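Solute Binding Protein, BlMnBP1 in complex with mannotriose (Bifidobacterium, PDB 6FUV) binds mannotriose and probably delivers manno-oligosaccharides to an ABC transporter that supports growth of the bacterium on beta-mannan. Local coordinates at residues 249-252 with 253-257; 332-335 with 336-340; 349-352 with 353-356. All coordinates share one frame; numbering follows the deposited sequence.

Overall arrangement
Taken from the N terminus, the three contacts follow in series, none crossing or enclosing another, and each closes a local turn of unbroken chain. Contact 1 lies on helix 249-257, whose first turn meets a mannose unit of the bound sugar and whose far end packs on the four-stranded sheet. Contact 2, with its centre about 21 Å from that of contact 1, is the short helix 334-337 and the glycine turn behind it, set against strand 123-132 of the eight-stranded sheet. Contact 3 is a tight turn in the loop before strand 361-364. It touches contact 2 directly, Pro-351 and Thr-353 packing on Gly-339 and Gly-340, and reaches across to strand 284-288 of the smaller sheet.

Contact 1 (249-252 with 253-257); sequences WESS and KGKMN. With BMA (beta-D-mannopyranose), chain B.
Lys-253 reaches back along the helix to Trp-249 and Glu-250, its extended chain crossing the indole so that CE lies 3.0 Å above the ring plane, toward the rim. Its NZ forms a salt bridge with Glu-250 OE1 at 2.7 Å, on the syn side but 32° out of the carboxylate plane. The three side chains converge on one mannose: NZ donates to O1 and O2, Trp-249 NE1 to O2 (2.9 Å) and O5, and Glu-250 OE2 accepts from O1. With an alanine here, Glu-250 is likely to lose its counter-charge, and the sugar's O1 and O2 the amine they share. At Gly-254 a water replaces the direct helical bond, accepting from Gly-254 N (2.8 Å) and donating to Glu-250 O. A second water links Lys-255 NZ to Ser-251 OG, which also bonds Asp-248. The direct i to i+4 bonds resume at Lys-255, whose N meets Ser-251 O at 3.1 Å, and continue at Met-256, whose N meets Ser-252 O at 2.9 Å and 172°. Among its neighbours, the helix packs Met-256 on strands 261-264 and 284-288, sets Trp-249 and Lys-253 on helix 270-275, and ties Asn-257 to Met-274 and His-280.

Contact 2 (332-335 with 336-340); sequences SGYS and KNEGG
Glu-338 lays its CG over the face of the Tyr-334 ring, 3.8 Å from the centroid and 13° off the normal, a CH-pi contact centred on the ring. The carboxylate beyond it is turned 35° from the ring plane. Two torsions explain this placing: Tyr-334 carries CG anti to its own N (chi1 172°), while Glu-338 carries CG anti to its carbonyl carbon, which sets it over the ring; the bend at chi2 then leads the acid group on to Arg-30 (salt bridge) and Tyr-38 (hydrogen bond). The backbone holds the pair in step. Tyr-334 O accepts from Glu-338 N at 3.0 Å, almost in line with the carbonyl, and from Asn-337 N at 3.1 Å, well above the carbonyl plane. Ser-335 faces the other end of the turn: its O takes Gly-340 N at 2.7 Å, and its OG is joined to Gly-340 O through a water. Gly-339, at positive phi, lets the chain turn back, as glycine readily does, and Gly-340 passes close to Ser-335 CA, leaving little room for a side chain. Ser-332 OG accepts from Tyr-334 N at 3.0 Å. The Tyr-334 side chain comes within about 6 Å of a bound mannose. Residues 332-340 form a brief, weakly bonded helical turn, entered through an ST turn and left through a glycine-rich turn closed by the bond from Gly-340 N back to Ser-335 O.

Contact 3 (349-352 with 353-356); sequences SYPD and TYEH
Tyr-354 N donates to Pro-351 O at 3.3 Å, a weak bond by length although nearly straight, at 167°. Glu-355 N makes the next bond of the series to Asp-352 O, also weak and more bent at 133°. Each spans three residues, and the two overlap, which together with the helical backbone angles at Asp-352 and Thr-353 defines a single 3-10 turn. Side-chain packing on two flanks accompanies these weak bonds. Pro-351 and Thr-353 meet on one flank: the prolyl CG lies 3.4 Å from Thr-353 OG1, and CB of the same ring is almost as near. Thr-353 holds OG1 beside its backbone N and anti to the carbonyl carbon (chi1 -42°), which presents the hydroxyl to the proline and leaves the methyl CG2 anti to the backbone N. On another flank the tyrosines come together loosely. Tyr-354 CB stands 4.4 Å from Tyr-350 CD1, and Tyr-354 CD1 lies at the same 4.4 Å from Pro-351 CD, while Pro-351 O sits near the plane of the Tyr-354 ring, at its edge. The acidic groups keep apart, Asp-352 OD2 being 5.6 Å from Glu-355 OE1, a spacing at which any repulsion would probably be mild at this exposed surface. Glu-355 CG instead covers one face of the His-356 ring, 4.0 Å above its plane. In the fold, Tyr-354 turns inward, its OH bonded to Thr-133 in the link between strands 123-132 and 135-139 and its ring edge-to-face with Phe-357. Thr-353 rests on Tyr-286, and His-356 NE2 bonds Gln-285, so the turn lies against strand 284-288 while the chain runs on to strand 361-364.

Contact 1 (249-252 with 253-257)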
ATOM      1  N   TRP A 249       2.142  10.839 -12.888  1.00 17.24           N
ATOM      2  CA  TRP A 249       2.848  10.015 -11.921  1.00 11.77           C
ATOM      3  C   TRP A 249       4.289   9.776 -12.314  1.00 19.05           C
ATOM      4  O   TRP A 249       5.186  10.005 -11.509  1.00 16.60           O
ATOM      5  CB  TRP A 249       2.131   8.680 -11.782  1.00 16.68           C
ATOM      6  CG  TRP A 249       2.892   7.605 -11.107  1.00 19.99           C
ATOM      7  CD1 TRP A 249       3.241   6.442 -11.652  1.00 14.38           C
ATOM      8  CD2 TRP A 249       3.449   7.610  -9.776  1.00 15.23           C
ATOM      9  NE1 TRP A 249       3.949   5.701 -10.772  1.00 19.20           N
ATOM     10  CE2 TRP A 249       4.104   6.403  -9.608  1.00 18.23           C
ATOM     11  CE3 TRP A 249       3.447   8.523  -8.721  1.00 16.12           C
ATOM     12  CZ2 TRP A 249       4.749   6.064  -8.407  1.00 17.82           C
ATOM     13  CZ3 TRP A 249       4.028   8.187  -7.557  1.00  8.24           C
ATOM     14  CH2 TRP A 249       4.697   6.976  -7.403  1.00 16.05           C
ATOM     15  N   GLU A 250       4.529   9.243 -13.513  1.00 24.22           N
ATOM     16  CA  GLU A 250       5.898   8.849 -13.850  1.00 17.60           C
ATOM     17  C   GLU A 250       6.853  10.043 -13.813  1.00 21.44           C
ATOM     18  O   GLU A 250       8.005   9.925 -13.365  1.00 24.19           O
ATOM     19  CB  GLU A 250       5.969   8.205 -15.221  1.00 12.99           C
ATOM     20  CG  GLU A 250       5.238   6.889 -15.386  1.00 25.69           C
ATOM     21  CD  GLU A 250       5.748   5.788 -14.476  1.00 17.99           C
ATOM     22  OE1 GLU A 250       6.885   5.866 -14.001  1.00 14.85           O
ATOM     23  OE2 GLU A 250       4.995   4.816 -14.309  1.00 30.42           O
ATOM     24  N   SER A 251       6.409  11.196 -14.311  1.00 20.34           N
ATOM     25  CA  SER A 251       7.271  12.369 -14.268  1.00 18.19           C
ATOM     26  C   SER A 251       7.431  12.931 -12.855  1.00 21.67           C
ATOM     27  O   SER A 251       8.447  13.562 -12.574  1.00 20.96           O
ATOM     28  CB  SER A 251       6.722  13.412 -15.240  1.00 24.65           C
ATOM     29  OG  SER A 251       5.535  13.993 -14.798  1.00 34.96           O
ATOM     30  N   SER A 252       6.490  12.668 -11.939  1.00 20.26           N
ATOM     31  CA  SER A 252       6.609  13.177 -10.571  1.00 18.63           C
ATOM     32  C   SER A 252       7.780  12.545  -9.836  1.00 21.60           C
ATOM     33  O   SER A 252       8.378  13.175  -8.950  1.00 13.83           O
ATOM     34  CB  SER A 252       5.302  12.954  -9.822  1.00 18.04           C
ATOM     35  OG  SER A 252       5.158  11.677  -9.271  1.00 19.95           O
ATOM     36  N   LYS A 253       8.128  11.308 -10.205  1.00 18.10           N
ATOM     37  CA  LYS A 253       9.302  10.659  -9.631  1.00 22.43           C
ATOM     38  C   LYS A 253      10.558  11.473  -9.912  1.00 22.86           C
ATOM     39  O   LYS A 253      11.376  11.727  -9.031  1.00 15.00           O
ATOM     40  CB  LYS A 253       9.443   9.241 -10.195  1.00 25.25           C
ATOM     41  CG  LYS A 253       8.293   8.272  -9.899  1.00 14.35           C
ATOM     42  CD  LYS A 253       8.490   6.975 -10.697  1.00 15.18           C
ATOM     43  CE  LYS A 253       7.249   6.158 -10.753  1.00 15.84           C
ATOM     44  NZ  LYS A 253       7.379   4.905 -11.506  1.00 20.93           N
ATOM     45  N   GLY A 254      10.743  11.873 -11.148  1.00 25.09           N
ATOM     46  CA  GLY A 254      11.888  12.692 -11.455  1.00 21.36           C
ATOM     47  C   GLY A 254      11.838  14.022 -10.743  1.00 23.99           C
ATOM     48  O   GLY A 254      12.867  14.530 -10.290  1.00 24.12           O
ATOM     49  N   LYS A 255      10.655  14.627 -10.685  1.00 19.86           N
ATOM     50  CA  LYS A 255      10.557  15.959 -10.117  1.00 23.13           C
ATOM     51  C   LYS A 255      10.882  15.926  -8.630  1.00 18.16           C
ATOM     52  O   LYS A 255      11.462  16.873  -8.105  1.00 19.68           O
ATOM     53  CB  LYS A 255       9.163  16.523 -10.347  1.00 20.00           C
ATOM     54  CG  LYS A 255       8.858  17.010 -11.779  1.00 24.50           C
ATOM     55  CD  LYS A 255       7.412  17.468 -11.863  1.00 20.05           C
ATOM     56  CE  LYS A 255       7.085  18.084 -13.173  1.00 28.36           C
ATOM     57  NZ  LYS A 255       5.628  18.124 -13.354  1.00 25.02           N
ATOM     58  N   MET A 256      10.416  14.898  -7.911  1.00 21.46           N
ATOM     59  CA  MET A 256      10.840  14.706  -6.526  1.00 21.52           C
ATOM     60  C   MET A 256      12.349  14.560  -6.439  1.00 20.61           C
ATOM     61  O   MET A 256      12.999  15.180  -5.602  1.00 18.82           O
ATOM     62  CB  MET A 256      10.142  13.478  -5.945  1.00 16.44           C
ATOM     63  CG  MET A 256      10.712  12.921  -4.668  1.00 23.15           C
ATOM     64  SD  MET A 256      10.644  14.038  -3.270  1.00 20.33           S
ATOM     65  CE  MET A 256       8.972  14.446  -3.136  1.00 17.98           C
ATOM     66  N   ASN A 257      12.935  13.750  -7.315  1.00 21.93           N
ATOM     67  CA  ASN A 257      14.384  13.547  -7.258  1.00 17.05           C
ATOM     68  C   ASN A 257      15.174  14.834  -7.529  1.00 28.53           C
ATOM     69  O   ASN A 257      16.289  15.002  -7.009  1.00 21.47           O
ATOM     70  CB  ASN A 257      14.795  12.493  -8.288  1.00 21.49           C
ATOM     71  CG  ASN A 257      16.207  12.008  -8.107  1.00 20.15           C
ATOM     72  OD1 ASN A 257      17.126  12.633  -8.543  1.00 18.17           O
ATOM     73  ND2 ASN A 257      16.374  10.864  -7.465  1.00 19.33           N
TER
HETATM   74  C1  BMA B   1       4.725   2.086 -11.985  1.00 16.25           C
HETATM   75  C2  BMA B   1       5.272   2.040 -10.558  1.00 14.58           C
HETATM   76  C3  BMA B   1       4.237   1.321  -9.662  1.00 11.94           C
HETATM   77  C4  BMA B   1       2.890   2.071  -9.762  1.00 17.42           C
HETATM   78  C5  BMA B   1       2.471   2.234 -11.230  1.00 18.13           C
HETATM   79  C6  BMA B   1       1.176   3.076 -11.406  1.00 17.56           C
HETATM   80  O1  BMA B   1       5.648   2.747 -12.745  1.00 19.68           O
HETATM   81  O2  BMA B   1       5.428   3.365 -10.026  1.00 16.08           O
HETATM   82  O3  BMA B   1       4.743   1.190  -8.350  1.00 15.27           O
HETATM   83  O4  BMA B   1       1.802   1.376  -9.139  1.00 15.32           O
HETATM   84  O5  BMA B   1       3.545   2.838 -11.991  1.00 16.30           O
HETATM   85  O6  BMA B   1       0.720   2.968 -12.749  1.00 19.62           O
HETATM   86  O   HOH W   1      10.312  10.872 -13.780  1.00 21.90           O
HETATM   87  O   HOH W   2       4.526  15.877 -12.986  1.00 23.19           O

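Contact 2 (332-335 with 336-340)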
ATOM      1  N   SER A 332      14.460 -13.903  -2.982  1.00 15.62           N
ATOM      2  CA  SER A 332      14.711 -12.940  -4.046  1.00 13.57           C
ATOM      3  C   SER A 332      15.396 -11.669  -3.562  1.00 12.48           C
ATOM      4  O   SER A 332      16.065 -10.982  -4.336  1.00 14.81           O
ATOM      5  CB  SER A 332      13.401 -12.570  -4.720  1.00 13.07           C
ATOM      6  OG  SER A 332      12.645 -11.635  -3.965  1.00 16.23           O
ATOM      7  N   GLY A 333      15.219 -11.310  -2.308  1.00 20.82           N
ATOM      8  CA  GLY A 333      15.682 -10.016  -1.852  1.00 13.57           C
ATOM      9  C   GLY A 333      14.870  -8.843  -2.326  1.00 13.51           C
ATOM     10  O   GLY A 333      15.268  -7.708  -2.131  1.00 22.25           O
ATOM     11  N   TYR A 334      13.726  -9.089  -2.931  1.00 21.62           N
ATOM     12  CA  TYR A 334      12.915  -8.024  -3.511  1.00 14.04           C
ATOM     13  C   TYR A 334      12.535  -6.962  -2.483  1.00 13.73           C
ATOM     14  O   TYR A 334      12.630  -5.764  -2.745  1.00 18.34           O
ATOM     15  CB  TYR A 334      11.676  -8.661  -4.133  1.00 17.81           C
ATOM     16  CG  TYR A 334      10.600  -7.686  -4.633  1.00 14.18           C
ATOM     17  CD1 TYR A 334       9.717  -7.089  -3.768  1.00 13.37           C
ATOM     18  CD2 TYR A 334      10.473  -7.387  -5.979  1.00 12.13           C
ATOM     19  CE1 TYR A 334       8.737  -6.205  -4.207  1.00 15.96           C
ATOM     20  CE2 TYR A 334       9.489  -6.489  -6.447  1.00 14.87           C
ATOM     21  CZ  TYR A 334       8.617  -5.909  -5.555  1.00 18.49           C
ATOM     22  OH  TYR A 334       7.621  -5.065  -5.991  1.00 19.86           O
ATOM     23  N   SER A 335      12.112  -7.379  -1.306  1.00 17.89           N
ATOM     24  CA  SER A 335      11.805  -6.420  -0.250  1.00 14.25           C
ATOM     25  C   SER A 335      12.957  -5.466   0.039  1.00 17.03           C
ATOM     26  O   SER A 335      12.746  -4.283   0.325  1.00 17.40           O
ATOM     27  CB  SER A 335      11.405  -7.188   0.985  1.00 13.74           C
ATOM     28  OG  SER A 335      12.471  -7.890   1.506  1.00 23.01           O
ATOM     29  N   LYS A 336      14.169  -5.929  -0.098  1.00 16.83           N
ATOM     30  CA  LYS A 336      15.335  -5.127   0.246  1.00 17.78           C
ATOM     31  C   LYS A 336      15.710  -4.117  -0.822  1.00 17.25           C
ATOM     32  O   LYS A 336      16.438  -3.169  -0.538  1.00 20.25           O
ATOM     33  CB  LYS A 336      16.535  -6.057   0.487  1.00 19.44           C
ATOM     34  CG  LYS A 336      16.342  -7.051   1.610  1.00 23.23           C
ATOM     35  CD  LYS A 336      17.593  -7.849   1.936  1.00 23.63           C
ATOM     36  CE  LYS A 336      17.274  -8.901   3.013  1.00 29.05           C
ATOM     37  NZ  LYS A 336      18.304  -9.956   3.187  1.00 27.46           N
ATOM     38  N   ASN A 337      15.243  -4.291  -2.043  1.00 22.20           N
ATOM     39  CA  ASN A 337      15.499  -3.322  -3.096  1.00 16.19           C
ATOM     40  C   ASN A 337      14.322  -2.405  -3.376  1.00 12.35           C
ATOM     41  O   ASN A 337      14.496  -1.359  -3.989  1.00 23.66           O
ATOM     42  CB  ASN A 337      15.848  -4.047  -4.402  1.00 17.87           C
ATOM     43  CG  ASN A 337      17.052  -4.934  -4.290  1.00 25.10           C
ATOM     44  OD1 ASN A 337      18.091  -4.526  -3.763  1.00 31.31           O
ATOM     45  ND2 ASN A 337      16.928  -6.160  -4.781  1.00 17.69           N
ATOM     46  N   GLU A 338      13.134  -2.772  -2.959  1.00 14.38           N
ATOM     47  CA  GLU A 338      11.919  -2.026  -3.240  1.00 23.19           C
ATOM     48  C   GLU A 338      11.321  -1.354  -1.999  1.00 18.55           C
ATOM     49  O   GLU A 338      10.116  -1.071  -1.937  1.00 15.17           O
ATOM     50  CB  GLU A 338      10.912  -2.973  -3.871  1.00 14.84           C
ATOM     51  CG  GLU A 338      11.436  -3.516  -5.209  1.00 19.96           C
ATOM     52  CD  GLU A 338      11.652  -2.413  -6.226  1.00 20.30           C
ATOM     53  OE1 GLU A 338      10.879  -1.443  -6.138  1.00 15.67           O
ATOM     54  OE2 GLU A 338      12.598  -2.517  -7.079  1.00 15.00           O
ATOM     55  N   GLY A 339      12.161  -1.047  -1.024  1.00 21.18           N
ATOM     56  CA  GLY A 339      11.707  -0.316   0.136  1.00 18.49           C
ATOM     57  C   GLY A 339      10.780  -1.100   1.005  1.00 14.09           C
ATOM     58  O   GLY A 339       9.881  -0.514   1.567  1.00 15.55           O
ATOM     59  N   GLY A 340      10.959  -2.418   1.091  1.00 20.52           N
ATOM     60  CA  GLY A 340      10.027  -3.313   1.751  1.00  8.91           C
ATOM     61  C   GLY A 340      10.488  -3.850   3.085  1.00 18.53           C
ATOM     62  O   GLY A 340      11.676  -3.887   3.354  1.00 21.44           O
TER
HETATM   63  O   HOH W   3      13.645  -5.821   3.125  1.00  9.22           O

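Contact 3 (349-352 with 353-356)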
ATOM      1  N   SER A 349      15.346  -7.762   9.770  1.00 17.35           N
ATOM      2  CA  SER A 349      16.014  -6.715   9.021  1.00 13.93           C
ATOM      3  C   SER A 349      15.008  -5.710   8.440  1.00 19.73           C
ATOM      4  O   SER A 349      13.794  -5.957   8.323  1.00 13.24           O
ATOM      5  CB  SER A 349      16.867  -7.305   7.895  1.00 21.88           C
ATOM      6  OG  SER A 349      16.131  -7.826   6.830  1.00 19.07           O
ATOM      7  N   TYR A 350      15.550  -4.570   8.013  1.00 16.20           N
ATOM      8  CA  TYR A 350      14.763  -3.514   7.390  1.00 24.62           C
ATOM      9  C   TYR A 350      15.701  -2.651   6.565  1.00 21.25           C
ATOM     10  O   TYR A 350      16.862  -2.483   6.936  1.00 23.28           O
ATOM     11  CB  TYR A 350      14.047  -2.652   8.440  1.00 24.27           C
ATOM     12  CG  TYR A 350      14.990  -2.043   9.453  1.00 38.47           C
ATOM     13  CD1 TYR A 350      15.662  -0.860   9.175  1.00 41.43           C
ATOM     14  CD2 TYR A 350      15.229  -2.655  10.684  1.00 36.28           C
ATOM     15  CE1 TYR A 350      16.556  -0.294  10.088  1.00 44.03           C
ATOM     16  CE2 TYR A 350      16.122  -2.092  11.611  1.00 43.80           C
ATOM     17  CZ  TYR A 350      16.771  -0.907  11.303  1.00 49.53           C
ATOM     18  OH  TYR A 350      17.647  -0.325  12.193  1.00 48.60           O
ATOM     19  N   PRO A 351      15.251  -2.125   5.443  1.00 22.30           N
ATOM     20  CA  PRO A 351      16.155  -1.328   4.605  1.00 31.10           C
ATOM     21  C   PRO A 351      16.411   0.029   5.231  1.00 26.05           C
ATOM     22  O   PRO A 351      15.740   0.452   6.164  1.00 24.44           O
ATOM     23  CB  PRO A 351      15.395  -1.202   3.273  1.00 25.51           C
ATOM     24  CG  PRO A 351      13.959  -1.273   3.697  1.00 19.03           C
ATOM     25  CD  PRO A 351      13.911  -2.255   4.854  1.00 22.26           C
ATOM     26  N   ASP A 352      17.396   0.731   4.676  1.00 23.24           N
ATOM     27  CA  ASP A 352      17.691   2.087   5.117  1.00 26.06           C
ATOM     28  C   ASP A 352      16.529   3.033   4.891  1.00 20.39           C
ATOM     29  O   ASP A 352      16.594   4.184   5.321  1.00 18.39           O
ATOM     30  CB  ASP A 352      18.933   2.610   4.385  1.00 29.23           C
ATOM     31  CG  ASP A 352      18.690   2.846   2.925  1.00 37.92           C
ATOM     32  OD1 ASP A 352      18.093   1.968   2.258  1.00 41.60           O
ATOM     33  OD2 ASP A 352      19.069   3.940   2.432  1.00 53.38           O
ATOM     34  N   THR A 353      15.467   2.573   4.227  1.00 22.78           N
ATOM     35  CA  THR A 353      14.297   3.397   3.993  1.00 16.62           C
ATOM     36  C   THR A 353      13.712   3.922   5.285  1.00 15.55           C
ATOM     37  O   THR A 353      13.002   4.917   5.255  1.00 17.40           O
ATOM     38  CB  THR A 353      13.210   2.574   3.254  1.00 25.33           C
ATOM     39  OG1 THR A 353      13.819   1.770   2.235  1.00 22.76           O
ATOM     40  CG2 THR A 353      12.169   3.459   2.688  1.00 13.34           C
ATOM     41  N   TYR A 354      13.964   3.269   6.421  1.00 16.12           N
ATOM     42  CA  TYR A 354      13.318   3.633   7.677  1.00 10.38           C
ATOM     43  C   TYR A 354      14.255   4.371   8.627  1.00 15.61           C
ATOM     44  O   TYR A 354      14.108   4.297   9.834  1.00 18.03           O
ATOM     45  CB  TYR A 354      12.759   2.377   8.352  1.00 22.37           C
ATOM     46  CG  TYR A 354      11.501   1.887   7.715  1.00 23.10           C
ATOM     47  CD1 TYR A 354      11.544   1.060   6.614  1.00 21.74           C
ATOM     48  CD2 TYR A 354      10.242   2.284   8.199  1.00 21.57           C
ATOM     49  CE1 TYR A 354      10.372   0.656   5.990  1.00 24.64           C
ATOM     50  CE2 TYR A 354       9.100   1.832   7.609  1.00 11.05           C
ATOM     51  CZ  TYR A 354       9.169   1.032   6.487  1.00 12.70           C
ATOM     52  OH  TYR A 354       7.963   0.638   5.845  1.00 16.81           O
ATOM     53  N   GLU A 355      15.213   5.104   8.121  1.00 23.30           N
ATOM     54  CA  GLU A 355      16.194   5.690   9.036  1.00 30.41           C
ATOM     55  C   GLU A 355      15.669   6.908   9.796  1.00 25.38           C
ATOM     56  O   GLU A 355      16.303   7.341  10.760  1.00 27.25           O
ATOM     57  CB  GLU A 355      17.468   6.072   8.283  1.00 30.67           C
ATOM     58  CG  GLU A 355      17.493   7.449   7.698  1.00 35.58           C
ATOM     59  CD  GLU A 355      18.808   7.705   6.918  1.00 47.46           C
ATOM     60  OE1 GLU A 355      19.772   6.918   7.118  1.00 44.57           O
ATOM     61  OE2 GLU A 355      18.863   8.686   6.124  1.00 46.11           O
ATOM     62  N   HIS A 356      14.508   7.444   9.435  1.00 23.85           N
ATOM     63  CA  HIS A 356      13.852   8.464  10.244  1.00 22.60           C
ATOM     64  C   HIS A 356      12.734   7.900  11.113  1.00 11.01           C
ATOM     65  O   HIS A 356      11.928   8.653  11.630  1.00 12.16           O
ATOM     66  CB  HIS A 356      13.304   9.555   9.342  1.00 14.66           C
ATOM     67  CG  HIS A 356      14.340  10.214   8.514  1.00 21.27           C
ATOM     68  ND1 HIS A 356      15.373  10.928   9.062  1.00 23.55           N
ATOM     69  CD2 HIS A 356      14.498  10.275   7.180  1.00 24.35           C
ATOM     70  CE1 HIS A 356      16.136  11.403   8.098  1.00 22.22           C
ATOM     71  NE2 HIS A 356      15.614  11.036   6.945  1.00 26.20           N
TER